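Local coordinates for protein ribose-phosphate pyrophosphokinase (Mycobacterium smegmatis, PDB 5MP7) that probably transfers the pyrophosphoryl group of ATP to the 1-hydroxyl of ribose 5-phosphate, making the nucleotide precursor PRPP with the aid of magnesium, at residues A[94-99]-A[303-308]; A[12-17]-A[26-31]. One frame throughout, in Å; residues are numbered along the deposited sequence.

Contact 2 closes early in the chain, joining strand 12-16 to helix 21-31, which follows it directly; contact 1 comes later and spans 203 intervening residues to bring helix 302-314, near the C-terminus, onto strand 92-97. Their centres lie about 10 Å apart. Both strands belong to the same five-stranded parallel sheet, 12-16 at an edge and 92-97 in the middle, with strand 60-64 between them. The two helices touch as well: CB of Ala306 lies 3.5 Å from CB of Glu30, and CB of Leu305 lies 4.1 Å from CG2 of Val27. The last helix of the chain is thereby returned to the N-terminal domain, beside that domain's first helix.

Contact 1 of 2, residues A[94-99]-A[303-308]; sequences TAILPF and PLLANT
Leu305 divides its two methyl groups between Ile96 and Pro98. Its CD2 lies 4.2 Å from CG2 of Ile96, while CD1 approaches the ring carbon CG of Pro98, also at 4.2 Å. Ile96 and Leu305 run past one another in opposite directions, so they meet alongside, through branch methyls. On Ile96 it is the CG2 branch that meets Leu305, placed anti to the backbone N by a chi1 of -67°, with CG1 beside the backbone N, anti to the carbonyl carbon. The backbones stay well apart, the nearest CA pair being Pro98 and Leu305 at 8.5 Å, and no hydrogen bond crosses.

Further out, Phe62, Leu64 and Val133 from the two flanking strands pack on Ile96, and Leu23 and Val27 of helix 21-31 touch Pro98 and Leu305 respectively. The hydroxyl of Thr308, a turn further along from Leu305, is bonded to O of Leu304 within the helix.

All three touching residues are buried and apolar, and the segments bury 99 Å² in total. Such chemistry implies non-directional association: Leu305 joins helix 302-314 to strand 92-97 and Pro98 by modest apolar packing, with no hydrogen bond between the two segments.

Contact 2 of 2, residues A[12-17]-A[26-31]; sequences LMLFAG and QVAKEL
Leu14 extends a single methyl, CD2, to the helix, and every approach within 4.5 Å across this contact is made by that atom. CD2 of Leu14 lies 3.9 Å from both CA and CB of Ala28, so it rests against the helix backbone as well as against a side chain. Leu14 and Ala28 are also the residues whose CA atoms come nearest, at 7.6 Å. Val27 and Leu31, one helical turn apart, border the same methyl: CG1 of Val27 is 4.4 Å from CD2 of Leu14, and CD1 of Leu31 is 4.5 Å from it. On Leu14, chi1 of 175° sets CG anti to the backbone N, and chi2 of 68° for CD1 leaves CD2 as the branch extended away from CA, toward the helix.

The elements are strand 12-16 and helix 21-31, consecutive in the chain. The axes of strand 12-16 and of the helical segment 26-31 approach to 10.3 Å, with N-to-C directions 167° apart, nearly antiparallel, as expected for a helix returning across a sheet after a strand. As the first strand and first helix of the chain, they form the opening strand-helix unit of the alpha/beta N-terminal domain, whose family is grouped with the PRTase-like proteins. Strand 60-64 lies beside strand 12-16 in the sheet and runs parallel to it.

Phe15 serves the opposite face of the sheet, where it touches Met81 and Leu85 of helix 71-87 and meets the ring of Phe52 edge-to-face. On the helix side, Leu12 points its CB toward helix 26-31 and touches Phe313 of helix 302-314. Beyond the apolar interface, OE1 of Gln26 is hydrogen-bonded to Ser300 and Asn283, connecting helix 21-31 to the C-terminal part of the chain.

Contact 1 of 2, residues A[94-99]-A[303-308]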
loop_
_atom_site.group_PDB
_atom_site.type_symbol
_atom_site.label_atom_id
_atom_site.label_comp_id
_atom_site.label_asym_id
_atom_site.label_seq_id
_atom_site.Cartn_x
_atom_site.Cartn_y
_atom_site.Cartn_z
ATOM N N THR A 94 -47.068 2.004 -45.066
ATOM C CA THR A 94 -47.594 3.314 -44.771
ATOM C C THR A 94 -47.183 3.722 -43.343
ATOM O O THR A 94 -47.426 2.997 -42.419
ATOM C CB THR A 94 -49.128 3.308 -44.868
ATOM O OG1 THR A 94 -49.543 2.859 -46.174
ATOM C CG2 THR A 94 -49.677 4.679 -44.603
ATOM N N ALA A 95 -46.545 4.864 -43.187
ATOM C CA ALA A 95 -46.216 5.411 -41.892
ATOM C C ALA A 95 -47.352 6.315 -41.427
ATOM O O ALA A 95 -47.829 7.185 -42.158
ATOM C CB ALA A 95 -44.945 6.217 -41.966
ATOM N N ILE A 96 -47.799 6.109 -40.206
ATOM C CA ILE A 96 -48.833 6.932 -39.624
ATOM C C ILE A 96 -48.198 7.741 -38.497
ATOM O O ILE A 96 -47.684 7.184 -37.539
ATOM C CB ILE A 96 -49.946 6.053 -39.079
ATOM C CG1 ILE A 96 -50.649 5.373 -40.232
ATOM C CG2 ILE A 96 -50.948 6.888 -38.316
ATOM C CD1 ILE A 96 -51.479 4.220 -39.757
ATOM N N LEU A 97 -48.226 9.056 -38.636
ATOM C CA LEU A 97 -47.652 9.937 -37.630
ATOM C C LEU A 97 -48.723 10.918 -37.188
ATOM O O LEU A 97 -48.837 11.954 -37.776
ATOM C CB LEU A 97 -46.479 10.687 -38.212
ATOM C CG LEU A 97 -45.304 9.784 -38.597
ATOM C CD1 LEU A 97 -45.448 9.354 -40.028
ATOM C CD2 LEU A 97 -43.978 10.519 -38.456
ATOM N N PRO A 98 -49.541 10.568 -36.180
ATOM C CA PRO A 98 -50.694 11.405 -35.867
ATOM C C PRO A 98 -50.282 12.837 -35.553
ATOM O O PRO A 98 -50.946 13.759 -35.985
ATOM C CB PRO A 98 -51.302 10.718 -34.654
ATOM C CG PRO A 98 -50.883 9.301 -34.761
ATOM C CD PRO A 98 -49.512 9.341 -35.355
ATOM N N PHE A 99 -49.189 13.016 -34.828
ATOM C CA PHE A 99 -48.555 14.319 -34.660
ATOM C C PHE A 99 -47.220 14.283 -35.414
ATOM O O PHE A 99 -46.330 13.488 -35.091
ATOM C CB PHE A 99 -48.363 14.566 -33.174
ATOM C CG PHE A 99 -47.535 15.780 -32.833
ATOM C CD1 PHE A 99 -48.140 17.016 -32.716
ATOM C CD2 PHE A 99 -46.175 15.664 -32.564
ATOM C CE1 PHE A 99 -47.413 18.135 -32.362
ATOM C CE2 PHE A 99 -45.437 16.772 -32.213
ATOM C CZ PHE A 99 -46.055 18.017 -32.123
ATOM N N PRO A 303 -61.298 6.526 -34.523
ATOM C CA PRO A 303 -62.214 6.156 -35.627
ATOM C C PRO A 303 -61.781 6.756 -36.973
ATOM O O PRO A 303 -61.881 6.095 -38.004
ATOM C CB PRO A 303 -63.544 6.721 -35.187
ATOM C CG PRO A 303 -63.453 6.783 -33.676
ATOM C CD PRO A 303 -62.026 7.169 -33.409
ATOM N N LEU A 304 -61.270 7.990 -36.939
ATOM C CA LEU A 304 -60.736 8.663 -38.119
ATOM C C LEU A 304 -59.498 7.918 -38.693
ATOM O O LEU A 304 -59.404 7.705 -39.904
ATOM C CB LEU A 304 -60.389 10.111 -37.777
ATOM C CG LEU A 304 -59.889 11.031 -38.890
ATOM C CD1 LEU A 304 -60.950 11.220 -39.991
ATOM C CD2 LEU A 304 -59.473 12.388 -38.299
ATOM N N LEU A 305 -58.560 7.545 -37.820
ATOM C CA LEU A 305 -57.437 6.766 -38.243
ATOM C C LEU A 305 -57.852 5.408 -38.807
ATOM O O LEU A 305 -57.309 4.996 -39.817
ATOM C CB LEU A 305 -56.427 6.578 -37.113
ATOM C CG LEU A 305 -55.568 7.800 -36.809
ATOM C CD1 LEU A 305 -54.538 7.435 -35.766
ATOM C CD2 LEU A 305 -54.860 8.367 -38.037
ATOM N N ALA A 306 -58.805 4.722 -38.179
ATOM C CA ALA A 306 -59.246 3.408 -38.673
ATOM C C ALA A 306 -59.896 3.515 -40.045
ATOM O O ALA A 306 -59.625 2.687 -40.895
ATOM C CB ALA A 306 -60.180 2.733 -37.691
ATOM N N ASN A 307 -60.714 4.537 -40.270
ATOM C CA ASN A 307 -61.313 4.761 -41.587
ATOM C C ASN A 307 -60.292 5.051 -42.668
ATOM O O ASN A 307 -60.441 4.566 -43.790
ATOM C CB ASN A 307 -62.300 5.906 -41.589
ATOM C CG ASN A 307 -63.689 5.490 -41.218
ATOM O OD1 ASN A 307 -64.412 4.944 -42.035
ATOM N ND2 ASN A 307 -64.082 5.769 -39.999
ATOM N N THR A 308 -59.266 5.829 -42.340
ATOM C CA THR A 308 -58.209 6.110 -43.296
ATOM C C THR A 308 -57.406 4.865 -43.659
ATOM O O THR A 308 -57.114 4.652 -44.828
ATOM C CB THR A 308 -57.234 7.176 -42.771
ATOM O OG1 THR A 308 -57.964 8.339 -42.405
ATOM C CG2 THR A 308 -56.266 7.595 -43.847
#

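Contact 2 of 2, residues A[12-17]-A[26-31]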
loop_
_atom_site.group_PDB
_atom_site.type_symbol
_atom_site.label_atom_id
_atom_site.label_comp_id
_atom_site.label_asym_id
_atom_site.label_seq_id
_atom_site.Cartn_x
_atom_site.Cartn_y
_atom_site.Cartn_z
ATOM N N LEU A 12 -53.626 -7.224 -44.288
ATOM C CA LEU A 12 -53.444 -6.001 -43.512
ATOM C C LEU A 12 -52.711 -6.322 -42.225
ATOM O O LEU A 12 -53.162 -7.145 -41.450
ATOM C CB LEU A 12 -54.810 -5.369 -43.202
ATOM C CG LEU A 12 -54.859 -3.880 -42.834
ATOM C CD1 LEU A 12 -56.283 -3.377 -42.733
ATOM C CD2 LEU A 12 -54.187 -3.590 -41.505
ATOM N N MET A 13 -51.602 -5.656 -41.982
ATOM C CA MET A 13 -50.893 -5.799 -40.725
ATOM C C MET A 13 -50.601 -4.460 -40.100
ATOM O O MET A 13 -50.113 -3.540 -40.720
ATOM C CB MET A 13 -49.601 -6.568 -40.903
ATOM C CG MET A 13 -49.852 -8.042 -41.002
ATOM S SD MET A 13 -48.327 -8.962 -41.291
ATOM C CE MET A 13 -47.827 -9.308 -39.604
ATOM N N LEU A 14 -50.862 -4.397 -38.821
ATOM C CA LEU A 14 -50.760 -3.196 -38.063
ATOM C C LEU A 14 -49.591 -3.376 -37.096
ATOM O O LEU A 14 -49.535 -4.317 -36.331
ATOM C CB LEU A 14 -52.107 -2.968 -37.377
ATOM C CG LEU A 14 -52.180 -1.777 -36.416
ATOM C CD1 LEU A 14 -52.088 -0.402 -37.111
ATOM C CD2 LEU A 14 -53.485 -1.900 -35.653
ATOM N N PHE A 15 -48.671 -2.435 -37.121
ATOM C CA PHE A 15 -47.518 -2.412 -36.243
ATOM C C PHE A 15 -47.593 -1.134 -35.405
ATOM O O PHE A 15 -48.080 -0.116 -35.872
ATOM C CB PHE A 15 -46.259 -2.371 -37.074
ATOM C CG PHE A 15 -46.143 -3.520 -38.003
ATOM C CD1 PHE A 15 -46.757 -3.509 -39.242
ATOM C CD2 PHE A 15 -45.434 -4.644 -37.615
ATOM C CE1 PHE A 15 -46.662 -4.622 -40.065
ATOM C CE2 PHE A 15 -45.333 -5.745 -38.424
ATOM C CZ PHE A 15 -45.956 -5.755 -39.635
ATOM N N ALA A 16 -47.095 -1.178 -34.186
ATOM C CA ALA A 16 -47.164 -0.032 -33.312
ATOM C C ALA A 16 -45.901 0.093 -32.515
ATOM O O ALA A 16 -45.349 -0.892 -32.046
ATOM C CB ALA A 16 -48.345 -0.146 -32.382
ATOM N N GLY A 17 -45.424 1.321 -32.397
ATOM C CA GLY A 17 -44.375 1.624 -31.441
ATOM C C GLY A 17 -44.910 1.754 -30.016
ATOM O O GLY A 17 -46.102 1.683 -29.785
ATOM N N GLN A 26 -56.912 1.234 -29.397
ATOM C CA GLN A 26 -58.196 1.751 -29.917
ATOM C C GLN A 26 -58.324 1.571 -31.428
ATOM O O GLN A 26 -59.374 1.181 -31.906
ATOM C CB GLN A 26 -58.393 3.227 -29.619
ATOM C CG GLN A 26 -58.749 3.570 -28.177
ATOM C CD GLN A 26 -58.619 5.060 -27.853
ATOM O OE1 GLN A 26 -58.559 5.927 -28.727
ATOM N NE2 GLN A 26 -58.565 5.356 -26.573
ATOM N N VAL A 27 -57.239 1.795 -32.175
ATOM C CA VAL A 27 -57.268 1.647 -33.613
ATOM C C VAL A 27 -57.431 0.183 -34.012
ATOM O O VAL A 27 -58.202 -0.131 -34.895
ATOM C CB VAL A 27 -55.988 2.191 -34.242
ATOM C CG1 VAL A 27 -55.882 1.757 -35.699
ATOM C CG2 VAL A 27 -55.964 3.705 -34.194
ATOM N N ALA A 28 -56.675 -0.691 -33.354
ATOM C CA ALA A 28 -56.761 -2.130 -33.545
ATOM C C ALA A 28 -58.164 -2.665 -33.315
ATOM O O ALA A 28 -58.639 -3.479 -34.089
ATOM C CB ALA A 28 -55.786 -2.844 -32.615
ATOM N N LYS A 29 -58.814 -2.211 -32.249
ATOM C CA LYS A 29 -60.198 -2.597 -31.980
ATOM C C LYS A 29 -61.148 -2.174 -33.042
ATOM O O LYS A 29 -61.980 -2.953 -33.416
ATOM C CB LYS A 29 -60.671 -2.048 -30.656
ATOM C CG LYS A 29 -60.441 -3.027 -29.522
ATOM C CD LYS A 29 -59.911 -2.335 -28.259
ATOM C CE LYS A 29 -60.232 -3.212 -27.054
ATOM N NZ LYS A 29 -59.865 -2.762 -25.676
ATOM N N GLU A 30 -61.027 -0.953 -33.545
ATOM C CA GLU A 30 -61.917 -0.455 -34.640
ATOM C C GLU A 30 -61.779 -1.259 -35.922
ATOM O O GLU A 30 -62.765 -1.459 -36.628
ATOM C CB GLU A 30 -61.643 1.014 -34.963
ATOM C CG GLU A 30 -61.882 1.942 -33.763
ATOM C CD GLU A 30 -63.371 2.173 -33.486
ATOM O OE1 GLU A 30 -64.208 1.398 -34.038
ATOM O OE2 GLU A 30 -63.702 3.139 -32.722
ATOM N N LEU A 31 -60.556 -1.701 -36.213
ATOM C CA LEU A 31 -60.263 -2.486 -37.412
ATOM C C LEU A 31 -60.499 -3.961 -37.237
ATOM O O LEU A 31 -60.557 -4.665 -38.231
ATOM C CB LEU A 31 -58.800 -2.335 -37.806
ATOM C CG LEU A 31 -58.382 -0.998 -38.370
ATOM C CD1 LEU A 31 -56.867 -0.950 -38.392
ATOM C CD2 LEU A 31 -58.946 -0.793 -39.757
#